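Local coordinates for lipoate-protein ligase, putative (Streptococcus pneumoniae, PDB 1VQZ) that is a putative lipoate-protein ligase, built from a larger domain of the lipoyl ligase A/B family and a smaller C-terminal alpha/beta domain, at residues Y309-L315 with A336-G341; K281-I287 with E301-V307; F266-V271 with F327-S331. All blocks are in the same frame, centred on the assembly; numbering follows the deposited sequence.

Contact 1 (Y309-L315 with A336-G341); sequences YEREDVL and AEAVVG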
loop_
_atom_site.group_PDB
_atom_site.type_symbol
_atom_site.label_atom_id
_atom_site.label_comp_id
_atom_site.label_asym_id
_atom_site.label_seq_id
_atom_site.Cartn_x
_atom_site.Cartn_y
_atom_site.Cartn_z
ATOM N N TYR A 309 -21.246 -13.378 -19.629
ATOM C CA TYR A 309 -20.534 -12.193 -20.059
ATOM C C TYR A 309 -21.489 -11.172 -20.713
ATOM O O TYR A 309 -21.480 -10.944 -21.940
ATOM C CB TYR A 309 -19.420 -12.580 -21.033
ATOM C CG TYR A 309 -18.417 -11.494 -21.195
ATOM C CD1 TYR A 309 -17.723 -10.989 -20.070
ATOM C CD2 TYR A 309 -18.136 -10.956 -22.441
ATOM C CE1 TYR A 309 -16.787 -9.990 -20.194
ATOM C CE2 TYR A 309 -17.212 -9.957 -22.574
ATOM C CZ TYR A 309 -16.537 -9.462 -21.445
ATOM O OH TYR A 309 -15.623 -8.456 -21.595
ATOM N N GLU A 310 -22.325 -10.610 -19.846
ATOM C CA GLU A 310 -23.293 -9.618 -20.165
ATOM C C GLU A 310 -23.341 -8.670 -18.995
ATOM O O GLU A 310 -23.309 -9.108 -17.841
ATOM C CB GLU A 310 -24.682 -10.260 -20.296
ATOM C CG GLU A 310 -24.818 -11.258 -21.441
ATOM C CD GLU A 310 -24.850 -10.609 -22.826
ATOM O OE1 GLU A 310 -24.939 -9.364 -22.907
ATOM O OE2 GLU A 310 -24.801 -11.366 -23.825
ATOM N N ARG A 311 -23.427 -7.373 -19.296
ATOM C CA ARG A 311 -23.462 -6.307 -18.276
ATOM C C ARG A 311 -24.459 -6.610 -17.169
ATOM O O ARG A 311 -24.118 -6.534 -16.005
ATOM C CB ARG A 311 -23.814 -4.954 -18.930
ATOM C CG ARG A 311 -23.593 -3.706 -18.035
ATOM C CD ARG A 311 -22.065 -3.316 -17.933
ATOM N NE ARG A 311 -21.546 -2.692 -19.156
ATOM C CZ ARG A 311 -21.630 -1.392 -19.459
ATOM N NH1 ARG A 311 -22.201 -0.524 -18.631
ATOM N NH2 ARG A 311 -21.117 -0.939 -20.601
ATOM N N GLU A 312 -25.680 -6.996 -17.521
ATOM C CA GLU A 312 -26.710 -7.260 -16.503
ATOM C C GLU A 312 -26.295 -8.331 -15.498
ATOM O O GLU A 312 -26.532 -8.192 -14.295
ATOM C CB GLU A 312 -28.027 -7.694 -17.134
ATOM N N ASP A 313 -25.688 -9.411 -15.990
ATOM C CA ASP A 313 -25.405 -10.554 -15.118
ATOM C C ASP A 313 -24.205 -10.252 -14.278
ATOM O O ASP A 313 -24.117 -10.677 -13.142
ATOM C CB ASP A 313 -25.208 -11.856 -15.921
ATOM C CG ASP A 313 -26.431 -12.232 -16.741
ATOM O OD1 ASP A 313 -26.651 -11.615 -17.807
ATOM O OD2 ASP A 313 -27.152 -13.167 -16.346
ATOM N N VAL A 314 -23.245 -9.538 -14.870
ATOM C CA VAL A 314 -22.042 -9.139 -14.148
ATOM C C VAL A 314 -22.425 -8.218 -12.998
ATOM O O VAL A 314 -21.962 -8.404 -11.843
ATOM C CB VAL A 314 -20.991 -8.484 -15.080
ATOM C CG1 VAL A 314 -19.942 -7.693 -14.297
ATOM C CG2 VAL A 314 -20.335 -9.560 -16.000
ATOM N N LEU A 315 -23.262 -7.229 -13.308
ATOM C CA LEU A 315 -23.751 -6.284 -12.297
ATOM C C LEU A 315 -24.470 -6.991 -11.141
ATOM O O LEU A 315 -24.216 -6.704 -9.952
ATOM C CB LEU A 315 -24.667 -5.232 -12.937
ATOM C CG LEU A 315 -25.116 -4.130 -11.962
ATOM C CD1 LEU A 315 -23.932 -3.433 -11.275
ATOM C CD2 LEU A 315 -26.015 -3.107 -12.644
ATOM N N ALA A 336 -18.751 -3.133 -13.458
ATOM C CA ALA A 336 -19.402 -3.908 -14.524
ATOM C C ALA A 336 -19.002 -3.411 -15.906
ATOM O O ALA A 336 -18.749 -4.207 -16.832
ATOM C CB ALA A 336 -20.900 -3.862 -14.398
ATOM N N GLU A 337 -18.959 -2.092 -16.049
ATOM C CA GLU A 337 -18.607 -1.469 -17.325
ATOM C C GLU A 337 -17.150 -1.801 -17.712
ATOM O O GLU A 337 -16.866 -2.145 -18.845
ATOM C CB GLU A 337 -18.839 0.038 -17.257
ATOM C CG GLU A 337 -18.703 0.734 -18.583
ATOM C CD GLU A 337 -18.983 2.244 -18.516
ATOM O OE1 GLU A 337 -19.264 2.782 -17.405
ATOM O OE2 GLU A 337 -18.907 2.881 -19.594
ATOM N N ALA A 338 -16.253 -1.753 -16.744
ATOM C CA ALA A 338 -14.859 -2.207 -16.941
ATOM C C ALA A 338 -14.801 -3.696 -17.389
ATOM O O ALA A 338 -14.066 -4.065 -18.309
ATOM C CB ALA A 338 -14.062 -1.986 -15.678
ATOM N N VAL A 339 -15.617 -4.536 -16.765
ATOM C CA VAL A 339 -15.600 -5.958 -17.071
ATOM C C VAL A 339 -16.148 -6.240 -18.461
ATOM O O VAL A 339 -15.605 -7.068 -19.191
ATOM C CB VAL A 339 -16.371 -6.781 -15.962
ATOM C CG1 VAL A 339 -16.505 -8.269 -16.356
ATOM C CG2 VAL A 339 -15.627 -6.701 -14.628
ATOM N N VAL A 340 -17.239 -5.576 -18.825
ATOM C CA VAL A 340 -17.956 -5.930 -20.067
ATOM C C VAL A 340 -18.642 -4.736 -20.736
ATOM O O VAL A 340 -19.235 -3.924 -20.085
ATOM C CB VAL A 340 -18.928 -7.133 -19.842
ATOM C CG1 VAL A 340 -19.940 -6.853 -18.728
ATOM C CG2 VAL A 340 -19.650 -7.528 -21.114
ATOM N N GLY A 341 -18.564 -4.672 -22.057
ATOM C CA GLY A 341 -19.218 -3.602 -22.827
ATOM C C GLY A 341 -20.743 -3.760 -22.848
ATOM O O GLY A 341 -21.517 -2.860 -23.245
ATOM O OXT GLY A 341 -21.252 -4.827 -22.461
HETATM O O HOH W 1 -16.732 -6.354 -23.620
HETATM O O HOH W 2 -22.959 -6.517 -22.016
#

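Contact 2 (K281-I287 with E301-V307); sequences KIQDIKI and EDVLRGV. With EDO (1,2-ethanediol), chain D.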
loop_
_atom_site.group_PDB
_atom_site.type_symbol
_atom_site.label_atom_id
_atom_site.label_comp_id
_atom_site.label_asym_id
_atom_site.label_seq_id
_atom_site.Cartn_x
_atom_site.Cartn_y
_atom_site.Cartn_z
ATOM N N LYS A 281 -19.506 -17.030 -21.275
ATOM C CA LYS A 281 -19.349 -16.976 -19.836
ATOM C C LYS A 281 -17.893 -16.629 -19.519
ATOM O O LYS A 281 -17.005 -16.876 -20.343
ATOM C CB LYS A 281 -19.667 -18.333 -19.205
ATOM C CG LYS A 281 -21.140 -18.738 -19.251
ATOM C CD LYS A 281 -21.445 -19.809 -18.216
ATOM C CE LYS A 281 -20.943 -21.191 -18.629
ATOM N NZ LYS A 281 -21.432 -21.663 -19.987
ATOM N N ILE A 282 -17.687 -16.100 -18.316
ATOM C CA ILE A 282 -16.371 -15.770 -17.795
ATOM C C ILE A 282 -15.696 -17.070 -17.350
ATOM O O ILE A 282 -16.013 -17.625 -16.307
ATOM C CB ILE A 282 -16.497 -14.715 -16.691
ATOM C CG1 ILE A 282 -17.023 -13.416 -17.330
ATOM C CG2 ILE A 282 -15.142 -14.466 -15.983
ATOM C CD1 ILE A 282 -17.405 -12.250 -16.353
ATOM N N GLN A 283 -14.787 -17.566 -18.181
ATOM C CA GLN A 283 -14.036 -18.779 -17.843
ATOM C C GLN A 283 -12.936 -18.447 -16.814
ATOM O O GLN A 283 -12.750 -19.166 -15.826
ATOM C CB GLN A 283 -13.471 -19.435 -19.121
ATOM C CG GLN A 283 -12.881 -20.837 -18.917
ATOM C CD GLN A 283 -11.468 -20.800 -18.311
ATOM O OE1 GLN A 283 -10.631 -19.944 -18.665
ATOM N NE2 GLN A 283 -11.197 -21.736 -17.388
ATOM N N ASP A 284 -12.222 -17.339 -17.048
ATOM C CA ASP A 284 -11.256 -16.802 -16.100
ATOM C C ASP A 284 -11.249 -15.291 -16.208
ATOM O O ASP A 284 -11.731 -14.735 -17.209
ATOM C CB ASP A 284 -9.848 -17.367 -16.333
ATOM C CG ASP A 284 -9.063 -17.579 -15.011
ATOM O OD1 ASP A 284 -9.376 -16.963 -13.975
ATOM O OD2 ASP A 284 -8.115 -18.381 -15.005
ATOM N N ILE A 285 -10.788 -14.628 -15.147
ATOM C CA ILE A 285 -10.683 -13.181 -15.133
ATOM C C ILE A 285 -9.573 -12.754 -14.189
ATOM O O ILE A 285 -9.323 -13.411 -13.153
ATOM C CB ILE A 285 -12.040 -12.549 -14.776
ATOM C CG1 ILE A 285 -12.047 -11.030 -14.930
ATOM C CG2 ILE A 285 -12.447 -12.867 -13.345
ATOM C CD1 ILE A 285 -13.455 -10.458 -14.809
ATOM N N LYS A 286 -8.871 -11.688 -14.560
ATOM C CA LYS A 286 -7.852 -11.081 -13.691
ATOM C C LYS A 286 -7.938 -9.567 -13.849
ATOM O O LYS A 286 -8.131 -9.039 -14.962
ATOM C CB LYS A 286 -6.436 -11.597 -14.035
ATOM C CG LYS A 286 -5.437 -11.275 -12.899
ATOM C CD LYS A 286 -4.132 -11.905 -12.990
ATOM C CE LYS A 286 -3.302 -11.644 -11.737
ATOM N NZ LYS A 286 -3.578 -12.563 -10.579
ATOM N N ILE A 287 -7.879 -8.867 -12.716
ATOM C CA ILE A 287 -8.093 -7.444 -12.655
ATOM C C ILE A 287 -6.855 -6.774 -12.104
ATOM O O ILE A 287 -6.352 -7.146 -11.015
ATOM C CB ILE A 287 -9.312 -7.127 -11.806
ATOM C CG1 ILE A 287 -10.564 -7.840 -12.400
ATOM C CG2 ILE A 287 -9.554 -5.618 -11.682
ATOM C CD1 ILE A 287 -11.757 -7.818 -11.478
ATOM N N GLU A 301 -12.858 -11.275 -8.663
ATOM C CA GLU A 301 -12.553 -12.289 -9.685
ATOM C C GLU A 301 -13.344 -13.549 -9.371
ATOM O O GLU A 301 -13.956 -14.114 -10.263
ATOM C CB GLU A 301 -11.052 -12.603 -9.717
ATOM C CG GLU A 301 -10.201 -11.407 -10.174
ATOM C CD GLU A 301 -8.705 -11.542 -9.869
ATOM O OE1 GLU A 301 -8.281 -12.545 -9.247
ATOM O OE2 GLU A 301 -7.957 -10.609 -10.217
ATOM N N ASP A 302 -13.368 -13.969 -8.095
ATOM C CA ASP A 302 -13.983 -15.258 -7.753
ATOM C C ASP A 302 -15.495 -15.283 -7.992
ATOM O O ASP A 302 -16.026 -16.276 -8.473
ATOM C CB ASP A 302 -13.659 -15.659 -6.324
ATOM C CG ASP A 302 -12.190 -16.051 -6.131
ATOM O OD1 ASP A 302 -11.429 -16.214 -7.124
ATOM O OD2 ASP A 302 -11.797 -16.176 -4.962
ATOM N N VAL A 303 -16.161 -14.176 -7.705
ATOM C CA VAL A 303 -17.599 -14.064 -7.863
ATOM C C VAL A 303 -17.980 -13.914 -9.328
ATOM O O VAL A 303 -19.107 -14.182 -9.685
ATOM C CB VAL A 303 -18.221 -12.905 -6.986
ATOM C CG1 VAL A 303 -17.904 -11.519 -7.501
ATOM C CG2 VAL A 303 -19.747 -13.037 -6.913
ATOM N N LEU A 304 -17.045 -13.513 -10.186
ATOM C CA LEU A 304 -17.381 -13.270 -11.592
ATOM C C LEU A 304 -17.155 -14.477 -12.478
ATOM O O LEU A 304 -17.731 -14.588 -13.559
ATOM C CB LEU A 304 -16.613 -12.057 -12.124
ATOM C CG LEU A 304 -17.137 -10.694 -11.629
ATOM C CD1 LEU A 304 -16.325 -9.586 -12.191
ATOM C CD2 LEU A 304 -18.630 -10.447 -11.903
ATOM N N ARG A 305 -16.291 -15.364 -12.011
ATOM C CA ARG A 305 -15.992 -16.608 -12.687
ATOM C C ARG A 305 -17.275 -17.458 -12.850
ATOM O O ARG A 305 -17.988 -17.674 -11.899
ATOM C CB ARG A 305 -14.907 -17.360 -11.912
ATOM C CG ARG A 305 -13.864 -17.978 -12.783
ATOM C CD ARG A 305 -12.735 -18.583 -11.980
ATOM N NE ARG A 305 -11.585 -17.692 -11.882
ATOM C CZ ARG A 305 -11.141 -17.108 -10.773
ATOM N NH1 ARG A 305 -11.763 -17.279 -9.604
ATOM N NH2 ARG A 305 -10.076 -16.332 -10.856
ATOM N N GLY A 306 -17.568 -17.866 -14.086
ATOM C CA GLY A 306 -18.768 -18.629 -14.436
ATOM C C GLY A 306 -20.005 -17.775 -14.686
ATOM O O GLY A 306 -21.073 -18.288 -15.036
ATOM N N VAL A 307 -19.898 -16.474 -14.465
ATOM C CA VAL A 307 -21.005 -15.560 -14.797
ATOM C C VAL A 307 -21.087 -15.324 -16.321
ATOM O O VAL A 307 -20.070 -15.307 -17.028
ATOM C CB VAL A 307 -20.876 -14.241 -14.012
ATOM C CG1 VAL A 307 -21.969 -13.228 -14.375
ATOM C CG2 VAL A 307 -20.919 -14.549 -12.495
HETATM C C1 EDO D . -2.970 -7.982 -10.544
HETATM O O1 EDO D . -4.120 -8.149 -9.749
HETATM C C2 EDO D . -1.728 -8.513 -9.857
HETATM O O2 EDO D . -1.847 -9.900 -9.701
HETATM O O HOH W 3 -5.506 -10.378 -9.192
HETATM O O HOH W 4 -5.905 -13.857 -9.466
#

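Contact 3 (F266-V271 with F327-S331); sequences FTSGKV and FAGIS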
loop_
_atom_site.group_PDB
_atom_site.type_symbol
_atom_site.label_atom_id
_atom_site.label_comp_id
_atom_site.label_asym_id
_atom_site.label_seq_id
_atom_site.Cartn_x
_atom_site.Cartn_y
_atom_site.Cartn_z
ATOM N N PHE A 266 -11.085 5.649 -13.960
ATOM C CA PHE A 266 -12.053 6.341 -13.140
ATOM C C PHE A 266 -11.294 7.326 -12.223
ATOM O O PHE A 266 -10.081 7.252 -12.077
ATOM C CB PHE A 266 -12.872 5.368 -12.311
ATOM C CG PHE A 266 -13.593 4.308 -13.115
ATOM C CD1 PHE A 266 -14.792 4.576 -13.721
ATOM C CD2 PHE A 266 -13.065 3.018 -13.218
ATOM C CE1 PHE A 266 -15.483 3.582 -14.468
ATOM C CE2 PHE A 266 -13.719 2.039 -13.937
ATOM C CZ PHE A 266 -14.957 2.324 -14.571
ATOM N N THR A 267 -12.039 8.242 -11.635
ATOM C CA THR A 267 -11.495 9.245 -10.728
ATOM C C THR A 267 -10.736 8.594 -9.596
ATOM O O THR A 267 -9.671 9.042 -9.250
ATOM C CB THR A 267 -12.629 10.099 -10.098
ATOM O OG1 THR A 267 -13.358 10.748 -11.137
ATOM C CG2 THR A 267 -12.055 11.153 -9.164
ATOM N N SER A 268 -11.274 7.516 -9.055
ATOM C CA SER A 268 -10.656 6.844 -7.910
ATOM C C SER A 268 -9.783 5.645 -8.330
ATOM O O SER A 268 -9.347 4.846 -7.513
ATOM C CB SER A 268 -11.755 6.439 -6.918
ATOM O OG SER A 268 -12.304 7.598 -6.343
ATOM N N GLY A 269 -9.470 5.548 -9.602
ATOM C CA GLY A 269 -8.537 4.525 -10.031
ATOM C C GLY A 269 -8.769 3.995 -11.421
ATOM O O GLY A 269 -9.869 3.940 -11.937
ATOM N N LYS A 270 -7.668 3.571 -11.988
ATOM C CA LYS A 270 -7.618 2.793 -13.187
ATOM C C LYS A 270 -7.986 1.323 -12.916
ATOM O O LYS A 270 -7.483 0.705 -11.961
ATOM C CB LYS A 270 -6.153 2.929 -13.657
ATOM C CG LYS A 270 -5.757 2.267 -14.864
ATOM C CD LYS A 270 -4.629 3.047 -15.534
ATOM C CE LYS A 270 -3.335 2.401 -15.380
ATOM N NZ LYS A 270 -2.415 2.927 -16.467
ATOM N N VAL A 271 -8.847 0.760 -13.771
ATOM C CA VAL A 271 -9.241 -0.658 -13.713
ATOM C C VAL A 271 -9.005 -1.306 -15.088
ATOM O O VAL A 271 -9.544 -0.867 -16.100
ATOM C CB VAL A 271 -10.726 -0.849 -13.309
ATOM C CG1 VAL A 271 -11.094 -2.330 -13.297
ATOM C CG2 VAL A 271 -11.012 -0.194 -11.974
ATOM N N PHE A 327 -12.902 -1.787 -4.236
ATOM C CA PHE A 327 -12.686 -0.606 -5.090
ATOM C C PHE A 327 -13.238 0.628 -4.405
ATOM O O PHE A 327 -14.397 0.956 -4.552
ATOM C CB PHE A 327 -13.318 -0.753 -6.486
ATOM C CG PHE A 327 -12.987 -2.044 -7.210
ATOM C CD1 PHE A 327 -13.812 -3.158 -7.092
ATOM C CD2 PHE A 327 -11.931 -2.113 -8.086
ATOM C CE1 PHE A 327 -13.536 -4.344 -7.803
ATOM C CE2 PHE A 327 -11.658 -3.257 -8.779
ATOM C CZ PHE A 327 -12.458 -4.397 -8.626
ATOM N N ALA A 328 -12.418 1.294 -3.609
ATOM C CA ALA A 328 -12.884 2.502 -2.915
ATOM C C ALA A 328 -13.158 3.623 -3.936
ATOM O O ALA A 328 -12.324 3.921 -4.814
ATOM C CB ALA A 328 -11.869 2.954 -1.839
ATOM N N GLY A 329 -14.358 4.178 -3.856
ATOM C CA GLY A 329 -14.802 5.265 -4.713
ATOM C C GLY A 329 -15.262 4.921 -6.108
ATOM O O GLY A 329 -15.547 5.819 -6.920
ATOM N N ILE A 330 -15.358 3.637 -6.403
ATOM C CA ILE A 330 -15.823 3.162 -7.709
ATOM C C ILE A 330 -17.017 2.251 -7.511
ATOM O O ILE A 330 -16.987 1.364 -6.654
ATOM C CB ILE A 330 -14.688 2.421 -8.469
ATOM C CG1 ILE A 330 -13.396 3.242 -8.417
ATOM C CG2 ILE A 330 -15.108 2.135 -9.955
ATOM C CD1 ILE A 330 -12.193 2.554 -9.093
ATOM N N SER A 331 -18.061 2.491 -8.304
ATOM C CA SER A 331 -19.353 1.812 -8.166
ATOM C C SER A 331 -19.380 0.456 -8.839
ATOM O O SER A 331 -18.520 0.141 -9.706
ATOM C CB SER A 331 -20.494 2.693 -8.695
ATOM O OG SER A 331 -20.557 2.760 -10.108
HETATM O O HOH W 5 -9.992 3.395 -5.366
HETATM O O HOH W 6 -14.129 6.805 -9.242
HETATM O O HOH W 7 -14.832 8.618 -6.581
#

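Contact 1 (Y309-L315 with A336-G341)
Val340 packs over the ring of Tyr309, its CG2 only 11° off the ring normal and 3.7 Å from the centroid of that ring, a CH-pi contact. With the ring set anti to the backbone N (chi1 -163°), the phenol reaches the last turn of helix 332-339, and Tyr309 OH donates to Val339 O over 2.8 Å, in the carbonyl plane. A water links the same hydroxyl to Gly341 N. Beside this, Val314 fills the close-packed part: its CG1 lies 3.8 Å from Ala336 CA and also meets Val339 CB, while its CG2 meets CG1 of Val340. Ile282 of strand 281-289 touches Tyr309, Val314 and Val339.

Toward solvent the grip slackens. The Arg311 chain bends at chi2 and chi3, bringing one guanidinium face over Glu337 CA. Arg311 NE donates to Val340 O at 2.8 Å along a bent path (135° at the hydrogen). The C-terminal carboxylate is held more loosely, by a weak bond from Arg311 NH2 to Gly341 O and a long salt bridge of 3.9 Å between Arg311 NE and Gly341 OXT. Two neighbouring helices resting on one face of a beta sheet, as here, are typical of a two-layer alpha/beta sandwich.

Contact 2 (K281-I287 with E301-V307)
The Arg305 guanidinium takes Asp284 OD1 and the carboxylate of Asp302 at its edge, both near its plane, while Glu301 O lies over one face, displaced toward the rim. The three charged residues form a salt-bridge network in the alpha/beta fold of the C-terminal domain, where helix 298-304 packs against the edge strand 281-289. Arg305 grips Asp284 side-on: NE and NH2 both donate to OD1, at 3.1 Å from NE to OD1, and the carboxylate stands steeply to the guanidinium, their planes 75° apart. Ile285 N is a third donor to that oxygen. Arg305 NH1 reaches Asp302 OD1 at 2.7 Å, so bonds on two sides restrict rotation of the group. The strand is kinked here by a classic beta bulge, Gln283 and Asp284 both facing Asn276.

At one end of the contact the type II turn Leu304-Val307 pairs with the strand through two nearly straight backbone bonds, Ile282 N to Val307 O (2.8 Å) and Gly306 N to Ile282 O (2.7 Å). Ile282 CB comes up to Leu304 O nearby, and Ile285 CD1 meets Leu304 CD1 at 4.0 Å. Val339 of helix 332-339 touches Ile285 and Leu304.

At the other end Glu301, extended beyond CG, runs past Ile287. Two waters join its carboxylate to Lys286 NZ, and one of them also bonds O1 of a bound 1,2-ethanediol, which itself donates to Ile287 O. Glu301 OE2 accepts a hydrogen bond from the backbone N of Ile287 at 3.0 Å, on its anti side and 27° out of the carboxylate plane.

Contact 3 (F266-V271 with F327-S331)
Two beta turns face each other here, a type I turn from Phe266 to Gly269 and a type II turn from Phe327 to Ile330, with Ser268 CA and Gly329 CA 5.5 Å apart. Gly329, at phi 79°, occupies a backbone region that favours glycine, and the absence of a side chain lets the Ser268 hydroxymethyl group come in against the turn: Ser268 CB is 3.3 Å from Ala328 O. The polar link between the turns runs through water. One molecule accepts from Ser268 N and donates to Gly329 O; a second donates to that same carbonyl and sits 2.7 Å from Ser268 OG.

The first turn is the tip of the antiparallel hairpin formed by strands 260-266 and 269-278, closed by paired backbone bonds between Phe266 and Gly269, and the second turn leads into helix 332-339. Ile330, the last residue of the second turn, carries most of the apolar contact. Its two branches divide the work: CG2, anti to the backbone N, lies over one face of the Phe266 ring, 4.1 Å from the centroid of that ring and 18° off the normal, a CH-pi contact in which the side chains cross at about a right angle. The CG1 branch, beside the backbone N (chi1 -47°), runs past Ser268 CB and carries CD1 to 3.9 Å from Gly269 O and 4.2 Å from Val271 CG2. Val271 CG2 also approaches Phe327 CD2 obliquely at 4.4 Å, and the Phe327 ring also meets that of Phe291.

Overall arrangement
Followed from the N terminus, the chain passes through the larger ligase domain before contact 3 opens at the hairpin tip 266-271. Strand 269-278 then leads into its sheet neighbour 281-289, where contact 2 opens; it closes at 301-307, nested wholly inside the loop of contact 3. Contact 1 opens directly afterwards at 309-315, in series with contact 2. The return at 327-331 closes contact 3, and segment 336-341 closes contact 1, so these two cross. Leu304 packs on Val314 and Val307 on Asp313, joining contacts 2 and 1, while Val271 touches Ala338 and Ile287. Contact 2 ties helix 298-304 to the edge strand, contact 1 helix 311-318 to the C-terminal end of helix 332-339, and contact 3 the hairpin tip to the turn before that helix.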